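PDB 3EGO: 2-dehydropantoate 2-reductase from Bacillus subtilis, which probably catalyses the NADPH-dependent reduction of ketopantoate to pantoic acid, the second step in making (R)-pantoate on the pathway to pantothenate. Local coordinates for residues Leu214-Ala219 / Lys230-Val235; Gly14-Tyr19 / Ser164-Tyr169; Val75-Leu80 / Ala261-Gly266. All coordinates share one frame; numbering follows the deposited sequence.

Contact 1 of 3, residues Leu214-Ala219 / Lys230-Val235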
loop_
_atom_site.group_PDB
_atom_site.type_symbol
_atom_site.label_atom_id
_atom_site.label_comp_id
_atom_site.label_asym_id
_atom_site.label_seq_id
_atom_site.Cartn_x
_atom_site.Cartn_y
_atom_site.Cartn_z
ATOM N N LEU A 214 3.967 -12.752 10.553
ATOM C CA LEU A 214 3.904 -13.537 9.322
ATOM C C LEU A 214 5.053 -13.193 8.388
ATOM O O LEU A 214 5.642 -14.066 7.740
ATOM C CB LEU A 214 2.555 -13.311 8.611
ATOM C CG LEU A 214 1.301 -13.918 9.245
ATOM C CD1 LEU A 214 0.072 -13.524 8.442
ATOM C CD2 LEU A 214 1.462 -15.443 9.330
ATOM N N VAL A 215 5.356 -11.895 8.286
ATOM C CA VAL A 215 6.525 -11.473 7.520
ATOM C C VAL A 215 7.813 -12.008 8.192
ATOM O O VAL A 215 8.685 -12.553 7.536
ATOM C CB VAL A 215 6.588 -9.934 7.392
ATOM C CG1 VAL A 215 7.881 -9.499 6.743
ATOM C CG2 VAL A 215 5.390 -9.446 6.528
ATOM N N PHE A 216 7.904 -11.864 9.507
ATOM C CA PHE A 216 9.115 -12.370 10.206
ATOM C C PHE A 216 9.370 -13.874 9.889
ATOM O O PHE A 216 10.482 -14.312 9.547
ATOM C CB PHE A 216 8.940 -12.171 11.710
ATOM C CG PHE A 216 10.050 -12.783 12.512
ATOM C CD1 PHE A 216 11.219 -12.068 12.736
ATOM C CD2 PHE A 216 9.942 -14.080 13.008
ATOM C CE1 PHE A 216 12.271 -12.637 13.465
ATOM C CE2 PHE A 216 10.991 -14.648 13.745
ATOM C CZ PHE A 216 12.143 -13.919 13.959
ATOM N N GLN A 217 8.307 -14.668 9.989
ATOM C CA GLN A 217 8.426 -16.109 9.787
ATOM C C GLN A 217 8.978 -16.452 8.428
ATOM O O GLN A 217 9.823 -17.334 8.328
ATOM C CB GLN A 217 7.096 -16.820 10.055
ATOM C CG GLN A 217 6.636 -16.654 11.517
ATOM C CD GLN A 217 5.290 -17.300 11.812
ATOM O OE1 GLN A 217 5.040 -17.730 12.945
ATOM N NE2 GLN A 217 4.419 -17.387 10.790
ATOM N N GLU A 218 8.518 -15.767 7.374
ATOM C CA GLU A 218 9.083 -15.992 6.046
ATOM C C GLU A 218 10.551 -15.607 5.982
ATOM O O GLU A 218 11.396 -16.355 5.486
ATOM C CB GLU A 218 8.332 -15.173 4.976
ATOM C CG GLU A 218 6.850 -15.392 4.957
ATOM C CD GLU A 218 6.123 -14.611 3.859
ATOM O OE1 GLU A 218 6.666 -13.610 3.327
ATOM O OE2 GLU A 218 4.997 -15.014 3.536
ATOM N N ALA A 219 10.848 -14.388 6.412
ATOM C CA ALA A 219 12.206 -13.866 6.307
ATOM C C ALA A 219 13.147 -14.712 7.127
ATOM O O ALA A 219 14.230 -15.060 6.673
ATOM C CB ALA A 219 12.253 -12.409 6.809
ATOM N N LYS A 230 14.617 -15.421 19.654
ATOM C CA LYS A 230 15.403 -14.272 20.080
ATOM C C LYS A 230 15.330 -13.168 19.033
ATOM O O LYS A 230 15.168 -11.997 19.375
ATOM C CB LYS A 230 16.849 -14.693 20.319
ATOM C CG LYS A 230 17.843 -13.551 20.480
ATOM C CD LYS A 230 19.284 -14.064 20.402
ATOM C CE LYS A 230 20.293 -13.015 20.857
ATOM N NZ LYS A 230 20.036 -11.682 20.235
ATOM N N ALA A 231 15.422 -13.546 17.757
ATOM C CA ALA A 231 15.310 -12.562 16.685
ATOM C C ALA A 231 13.935 -11.887 16.673
ATOM O O ALA A 231 13.856 -10.666 16.516
ATOM C CB ALA A 231 15.657 -13.152 15.351
ATOM N N TRP A 232 12.866 -12.654 16.890
ATOM C CA TRP A 232 11.520 -12.065 16.978
ATOM C C TRP A 232 11.398 -11.068 18.125
ATOM O O TRP A 232 10.747 -10.021 17.990
ATOM C CB TRP A 232 10.437 -13.160 17.096
ATOM C CG TRP A 232 8.999 -12.652 17.244
ATOM C CD1 TRP A 232 8.089 -13.033 18.202
ATOM C CD2 TRP A 232 8.315 -11.702 16.409
ATOM N NE1 TRP A 232 6.893 -12.378 18.014
ATOM C CE2 TRP A 232 7.007 -11.556 16.922
ATOM C CE3 TRP A 232 8.679 -10.965 15.276
ATOM C CZ2 TRP A 232 6.072 -10.704 16.346
ATOM C CZ3 TRP A 232 7.752 -10.126 14.708
ATOM C CH2 TRP A 232 6.467 -9.992 15.245
ATOM N N GLU A 233 12.008 -11.384 19.268
ATOM C CA GLU A 233 11.918 -10.481 20.419
ATOM C C GLU A 233 12.565 -9.149 20.091
ATOM O O GLU A 233 12.012 -8.089 20.380
ATOM C CB GLU A 233 12.557 -11.103 21.671
ATOM C CG GLU A 233 11.667 -12.139 22.339
ATOM C CD GLU A 233 12.437 -13.347 22.867
ATOM O OE1 GLU A 233 13.621 -13.192 23.272
ATOM O OE2 GLU A 233 11.844 -14.456 22.875
ATOM N N ARG A 234 13.714 -9.249 19.445
ATOM C CA ARG A 234 14.549 -8.133 18.994
ATOM C C ARG A 234 13.799 -7.199 18.056
ATOM O O ARG A 234 13.730 -5.985 18.284
ATOM C CB ARG A 234 15.778 -8.711 18.292
ATOM C CG ARG A 234 16.803 -7.714 17.802
ATOM C CD ARG A 234 18.032 -8.449 17.238
ATOM N NE ARG A 234 18.626 -7.786 16.071
ATOM C CZ ARG A 234 18.773 -6.464 15.929
ATOM N NH1 ARG A 234 18.381 -5.629 16.889
ATOM N NH2 ARG A 234 19.330 -5.965 14.823
ATOM N N VAL A 235 13.216 -7.775 17.008
ATOM C CA VAL A 235 12.351 -7.021 16.083
ATOM C C VAL A 235 11.345 -6.182 16.868
ATOM O O VAL A 235 11.209 -4.975 16.661
ATOM C CB VAL A 235 11.621 -7.991 15.087
ATOM C CG1 VAL A 235 10.551 -7.258 14.258
ATOM C CG2 VAL A 235 12.620 -8.721 14.161
#

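Contact 2 of 3, residues Gly14-Tyr19 / Ser164-Tyr169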
loop_
_atom_site.group_PDB
_atom_site.type_symbol
_atom_site.label_atom_id
_atom_site.label_comp_id
_atom_site.label_asym_id
_atom_site.label_seq_id
_atom_site.Cartn_x
_atom_site.Cartn_y
_atom_site.Cartn_z
ATOM N N GLY A 14 28.423 8.703 4.535
ATOM C CA GLY A 14 29.697 9.138 3.970
ATOM C C GLY A 14 30.321 10.318 4.683
ATOM O O GLY A 14 31.505 10.308 5.010
ATOM N N LEU A 15 29.534 11.354 4.926
ATOM C CA LEU A 15 30.076 12.537 5.586
ATOM C C LEU A 15 30.507 12.221 7.005
ATOM O O LEU A 15 31.477 12.768 7.501
ATOM C CB LEU A 15 29.025 13.657 5.594
ATOM C CG LEU A 15 28.633 14.147 4.170
ATOM C CD1 LEU A 15 27.465 15.167 4.294
ATOM C CD2 LEU A 15 29.819 14.735 3.440
ATOM N N LEU A 16 29.711 11.401 7.697
ATOM C CA LEU A 16 30.022 10.999 9.085
ATOM C C LEU A 16 31.358 10.247 9.116
ATOM O O LEU A 16 32.249 10.563 9.926
ATOM C CB LEU A 16 28.907 10.059 9.595
ATOM C CG LEU A 16 29.071 9.586 11.055
ATOM C CD1 LEU A 16 28.639 10.630 11.990
ATOM C CD2 LEU A 16 28.242 8.337 11.223
ATOM N N CYS A 17 31.530 9.272 8.204
ATOM C CA CYS A 17 32.781 8.523 8.175
ATOM C C CYS A 17 33.947 9.441 7.791
ATOM O O CYS A 17 35.041 9.328 8.314
ATOM C CB CYS A 17 32.703 7.394 7.127
ATOM S SG CYS A 17 31.581 6.049 7.595
ATOM N N ALA A 18 33.710 10.344 6.841
ATOM C CA ALA A 18 34.798 11.227 6.390
ATOM C C ALA A 18 35.254 12.103 7.550
ATOM O O ALA A 18 36.436 12.244 7.760
ATOM C CB ALA A 18 34.303 12.090 5.217
ATOM N N TYR A 19 34.324 12.672 8.322
ATOM C CA TYR A 19 34.732 13.490 9.439
ATOM C C TYR A 19 35.638 12.711 10.430
ATOM O O TYR A 19 36.767 13.114 10.811
ATOM C CB TYR A 19 33.520 14.093 10.189
ATOM C CG TYR A 19 34.067 14.826 11.409
ATOM C CD1 TYR A 19 34.641 16.094 11.275
ATOM C CD2 TYR A 19 34.114 14.207 12.660
ATOM C CE1 TYR A 19 35.198 16.732 12.366
ATOM C CE2 TYR A 19 34.660 14.819 13.729
ATOM C CZ TYR A 19 35.225 16.083 13.571
ATOM O OH TYR A 19 35.784 16.696 14.664
ATOM N N SER A 164 36.451 8.494 20.326
ATOM C CA SER A 164 35.634 7.743 21.256
ATOM C C SER A 164 34.224 7.576 20.723
ATOM O O SER A 164 33.555 6.586 21.019
ATOM C CB SER A 164 35.593 8.461 22.608
ATOM O OG SER A 164 36.903 8.521 23.141
ATOM N N ASP A 165 33.757 8.541 19.922
ATOM C CA ASP A 165 32.351 8.514 19.506
ATOM C C ASP A 165 32.151 7.839 18.170
ATOM O O ASP A 165 31.007 7.753 17.712
ATOM C CB ASP A 165 31.736 9.919 19.441
ATOM C CG ASP A 165 31.601 10.584 20.810
ATOM O OD1 ASP A 165 31.227 9.917 21.793
ATOM O OD2 ASP A 165 31.800 11.799 20.858
ATOM N N PHE A 166 33.254 7.339 17.595
ATOM C CA PHE A 166 33.284 6.634 16.339
ATOM C C PHE A 166 33.927 5.259 16.550
ATOM O O PHE A 166 34.871 4.949 15.903
ATOM C CB PHE A 166 34.089 7.421 15.264
ATOM C CG PHE A 166 33.738 7.051 13.829
ATOM C CD1 PHE A 166 32.446 7.297 13.299
ATOM C CD2 PHE A 166 34.701 6.444 13.003
ATOM C CE1 PHE A 166 32.137 6.929 11.939
ATOM C CE2 PHE A 166 34.412 6.093 11.669
ATOM C CZ PHE A 166 33.118 6.325 11.141
ATOM N N PRO A 167 33.447 4.468 17.524
ATOM C CA PRO A 167 34.108 3.159 17.682
ATOM C C PRO A 167 33.864 2.210 16.513
ATOM O O PRO A 167 32.800 2.261 15.850
ATOM C CB PRO A 167 33.466 2.596 18.966
ATOM C CG PRO A 167 32.143 3.239 18.997
ATOM C CD PRO A 167 32.386 4.657 18.525
ATOM N N ILE A 168 34.819 1.316 16.288
ATOM C CA ILE A 168 34.716 0.371 15.210
ATOM C C ILE A 168 35.086 -1.016 15.741
ATOM O O ILE A 168 36.138 -1.163 16.402
ATOM C CB ILE A 168 35.636 0.785 14.038
ATOM C CG1 ILE A 168 35.133 2.126 13.463
ATOM C CG2 ILE A 168 35.561 -0.240 12.939
ATOM C CD1 ILE A 168 36.073 2.745 12.360
ATOM N N TYR A 169 34.202 -2.009 15.515
ATOM C CA TYR A 169 34.358 -3.343 16.120
ATOM C C TYR A 169 34.381 -4.387 15.038
ATOM O O TYR A 169 33.598 -4.303 14.086
ATOM C CB TYR A 169 33.182 -3.636 17.054
ATOM C CG TYR A 169 33.056 -2.623 18.125
ATOM C CD1 TYR A 169 34.112 -2.401 19.026
ATOM C CD2 TYR A 169 31.893 -1.874 18.265
ATOM C CE1 TYR A 169 34.018 -1.426 20.009
ATOM C CE2 TYR A 169 31.804 -0.921 19.256
ATOM C CZ TYR A 169 32.873 -0.712 20.110
ATOM O OH TYR A 169 32.738 0.220 21.115
#

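Contact 3 of 3, residues Val75-Leu80 / Ala261-Gly266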
loop_
_atom_site.group_PDB
_atom_site.type_symbol
_atom_site.label_atom_id
_atom_site.label_comp_id
_atom_site.label_asym_id
_atom_site.label_seq_id
_atom_site.Cartn_x
_atom_site.Cartn_y
_atom_site.Cartn_z
ATOM N N VAL A 75 27.129 4.292 -0.743
ATOM C CA VAL A 75 26.050 4.712 -1.663
ATOM C C VAL A 75 24.851 3.791 -1.657
ATOM O O VAL A 75 24.958 2.626 -1.314
ATOM C CB VAL A 75 26.509 4.846 -3.146
ATOM C CG1 VAL A 75 27.739 5.705 -3.258
ATOM C CG2 VAL A 75 26.689 3.463 -3.801
ATOM N N LYS A 76 23.712 4.334 -2.065
ATOM C CA LYS A 76 22.510 3.555 -2.275
ATOM C C LYS A 76 22.696 2.515 -3.375
ATOM O O LYS A 76 23.414 2.744 -4.356
ATOM C CB LYS A 76 21.354 4.485 -2.625
ATOM C CG LYS A 76 20.911 5.364 -1.458
ATOM N N GLN A 77 22.022 1.381 -3.207
ATOM C CA GLN A 77 22.132 0.254 -4.140
ATOM C C GLN A 77 22.033 0.654 -5.602
ATOM O O GLN A 77 22.741 0.109 -6.445
ATOM C CB GLN A 77 21.060 -0.785 -3.859
ATOM C CG GLN A 77 20.876 -1.759 -5.008
ATOM C CD GLN A 77 19.443 -2.186 -5.160
ATOM O OE1 GLN A 77 18.793 -2.531 -4.178
ATOM N NE2 GLN A 77 18.933 -2.160 -6.394
ATOM N N HIS A 78 21.144 1.594 -5.900
ATOM C CA HIS A 78 20.867 1.980 -7.279
ATOM C C HIS A 78 22.095 2.550 -7.981
ATOM O O HIS A 78 22.213 2.459 -9.212
ATOM C CB HIS A 78 19.725 2.993 -7.315
ATOM C CG HIS A 78 19.057 3.199 -5.990
ATOM N ND1 HIS A 78 19.055 4.416 -5.341
ATOM C CD2 HIS A 78 18.385 2.343 -5.186
ATOM C CE1 HIS A 78 18.399 4.304 -4.198
ATOM N NE2 HIS A 78 17.985 3.055 -4.078
ATOM N N GLN A 79 23.009 3.147 -7.213
ATOM C CA GLN A 79 24.228 3.702 -7.804
ATOM C C GLN A 79 25.373 2.713 -7.657
ATOM O O GLN A 79 26.496 2.991 -8.053
ATOM C CB GLN A 79 24.638 5.011 -7.129
ATOM C CG GLN A 79 23.571 5.652 -6.268
ATOM C CD GLN A 79 24.163 6.700 -5.336
ATOM O OE1 GLN A 79 23.715 6.871 -4.197
ATOM N NE2 GLN A 79 25.200 7.388 -5.808
ATOM N N LEU A 80 25.097 1.567 -7.054
ATOM C CA LEU A 80 26.161 0.634 -6.753
ATOM C C LEU A 80 26.794 0.176 -8.064
ATOM O O LEU A 80 28.013 0.104 -8.176
ATOM C CB LEU A 80 25.618 -0.544 -5.961
ATOM C CG LEU A 80 26.563 -1.379 -5.095
ATOM C CD1 LEU A 80 27.801 -0.607 -4.641
ATOM C CD2 LEU A 80 25.762 -1.923 -3.898
ATOM N N ALA A 261 13.731 -1.042 -1.343
ATOM C CA ALA A 261 12.993 -2.315 -1.512
ATOM C C ALA A 261 13.860 -3.399 -2.167
ATOM O O ALA A 261 13.844 -4.588 -1.759
ATOM C CB ALA A 261 11.695 -2.077 -2.339
ATOM N N ASP A 262 14.614 -3.046 -3.195
ATOM C CA ASP A 262 15.368 -4.103 -3.876
ATOM C C ASP A 262 16.454 -4.680 -2.975
ATOM O O ASP A 262 16.700 -5.895 -2.995
ATOM C CB ASP A 262 16.004 -3.613 -5.165
ATOM C CG ASP A 262 15.005 -3.339 -6.247
ATOM O OD1 ASP A 262 13.883 -3.880 -6.182
ATOM O OD2 ASP A 262 15.355 -2.567 -7.163
ATOM N N ALA A 263 17.095 -3.814 -2.187
ATOM C CA ALA A 263 18.216 -4.235 -1.330
ATOM C C ALA A 263 17.748 -4.951 -0.078
ATOM O O ALA A 263 18.440 -5.816 0.440
ATOM C CB ALA A 263 19.084 -3.038 -0.961
ATOM N N ILE A 264 16.569 -4.612 0.409
ATOM C CA ILE A 264 16.031 -5.262 1.593
ATOM C C ILE A 264 15.170 -6.455 1.201
ATOM O O ILE A 264 15.431 -7.603 1.629
ATOM C CB ILE A 264 15.202 -4.307 2.443
ATOM C CG1 ILE A 264 16.054 -3.139 2.976
ATOM C CG2 ILE A 264 14.519 -5.032 3.582
ATOM C CD1 ILE A 264 16.775 -3.440 4.245
ATOM N N ILE A 265 14.123 -6.196 0.422
ATOM C CA ILE A 265 13.142 -7.240 0.162
ATOM C C ILE A 265 13.542 -8.092 -1.010
ATOM O O ILE A 265 13.352 -9.318 -0.962
ATOM C CB ILE A 265 11.712 -6.678 -0.138
ATOM C CG1 ILE A 265 11.286 -5.621 0.889
ATOM C CG2 ILE A 265 10.698 -7.835 -0.184
ATOM C CD1 ILE A 265 10.117 -4.779 0.411
ATOM N N GLY A 266 14.033 -7.441 -2.069
ATOM C CA GLY A 266 14.393 -8.104 -3.327
ATOM C C GLY A 266 15.447 -9.177 -3.109
ATOM O O GLY A 266 15.512 -10.200 -3.831
#

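Contact 1 of 3, residues Leu214-Ala219 / Lys230-Val235
F216, on helix 206-223, puts its ring against A231, W232 and V235 of helix 228-241, and the whole contact turns on that one side chain. The two segments run more antiparallel than parallel, 136° between their N-to-C directions, with axes 11.1 Å apart, a separation that a large aromatic side chain can span. The phenylalanine extends straight out from its own helix, its CG anti to the backbone N (chi1 174°).

The aromatic part of the contact lies with W232. The six-membered ring of its indole is tilted 50° to the F216 ring, with centroids 5.2 Å apart, so the pair is neither a flat stack nor a T. CE3 of W232 comes over one face of the phenyl ring, 3.6 Å from F216 CG. On the same face sits a CH-pi contact, W232 CB lying 3.9 Å from the centroid of the F216 ring. Tryptophan thus serves twice, through its methylene and through CE3 of its benzo ring.

Plain apolar packing supplies the rest. A231 CB meets the rim of the phenyl ring in its own plane, 3.9 Å from F216 CZ, and the small methyl lets the ring come right up to the backbone, where F216 CZ is 3.3 Å from W232 N. V235 CG2 approaches obliquely, 3.9 Å from F216 CD1, a compact branched group suited to a buried place. No hydrogen bond joins the segments.

These consecutive helices, joined by a short loop, pack within the helical C-terminal part of ketopantoate reductase. Helix 174-195 packs on both: F216 and A219 lean on I183, and R234 touches V184 while hydrogen-bonding G180 O. Helix 280-291 packs against V215 through L282 and L285, and E218 OE2 hydrogen-bonds H281 ND1.

Contact 2 of 3, residues Gly14-Tyr19 / Ser164-Tyr169
C17 and F166 have the closest CA atoms of the two segments, still 8.4 Å apart, so no backbone meets backbone here and a side chain must bridge the distance. Residues 14-19 are part of helix 12-22, held by bonds such as A18 N to G14 O at 2.9 Å; G14 is the last glycine of a GxGxxG sequence that probably binds NADP(+), as in other Rossmann-type domains. Residues 164-167 are loop, turning at S164 and D165, and the chain enters a strand at I168.

F166 does the bridging. A chi1 of -158° swings its ring away from the backbone N and over to the helix, and its far end does the touching. CZ lies 3.7 Å from C17 CA, near enough to rest on the helix backbone itself. Beside it, C17 SG stands in the plane of the ring at its edge, 3.9 Å from F166 CZ, a sulfur-aromatic contact suited to a small, polarisable side chain. L16 contributes its branch carbon: CG is 4.2 Å from F166 CE1, a looser apolar touch from a leucine whose branching fills buried space. All three residues are buried.

The F166 ring also meets those of Y20 and H124, nearly parallel to each. Strand 142-146 offers I142 to both C17 and F166, while L16 rests on L47 of strand 45-49, which places helix 12-22 against the surrounding beta-structure.

Contact 3 of 3, residues Val75-Leu80 / Ala261-Gly266
This is an interdomain contact: Q77, in the loop between strand 70-73 of the Rossmann-type NADP-binding part and helix 80-86, reaches to D262 and A263 in the first turn of helix 261-274 of the C-terminal helical part. It lies near the presumed active-site cleft: the side chain of A263 is about 6 Å from that of N100, which probably binds both substrate and NADP(+), and about 5 Å from that of E260, which probably binds NADP(+).

Glutamine suits the place because it combines length with a flat polar end. Its chain leaves the backbone extended (chi1 164°) and then bends at chi2, bringing the amide against the helix. OE1 sits 2.9 Å from A263 N, yet the angle is too poor for a hydrogen bond; the same oxygen is 3.2 Å from D262 CB and 3.3 Å from A263 CB, where alanine's small methyl allows the close approach. Over D262 the two side chains run at about a right angle, although amide and carboxylate planes differ by merely 24°. Q77 NE2 stays 3.7 Å from D262 OD2, and the carboxylate is engaged instead by Y286 OH at OD1 and by a salt bridge from K290 at OD2. Cutting Q77 back to an alanine would probably open a gap beside D262 CB and the A263 methyl, taking away most of the loop's side-chain packing on this helix.

Within the same helix lies a pi-type turn: A261 O accepts both I265 N at 2.7 Å and G266 N at 2.9 Å, and G266 has no CB that would collide with D262 O.

The three contacts follow the enzyme's two-part design. Contact 2 lies within the Rossmann-type part, contact 1 within the helical C-terminal part, and contact 3 joins the two. Accordingly, contacts 1 and 2 are farthest apart, about 30 Å between centres, while contact 3 comes within about 8 Å of contact 1 and 7 Å of contact 2 at the nearest atoms. They stand at different distances from the probable active site, side chain to side chain: L16 is about 4 Å from A126, which probably binds NADP(+), A263 about 6 Å from N100, and V235 about 9 Å from N185 and N199; these three asparagines probably bind the substrate.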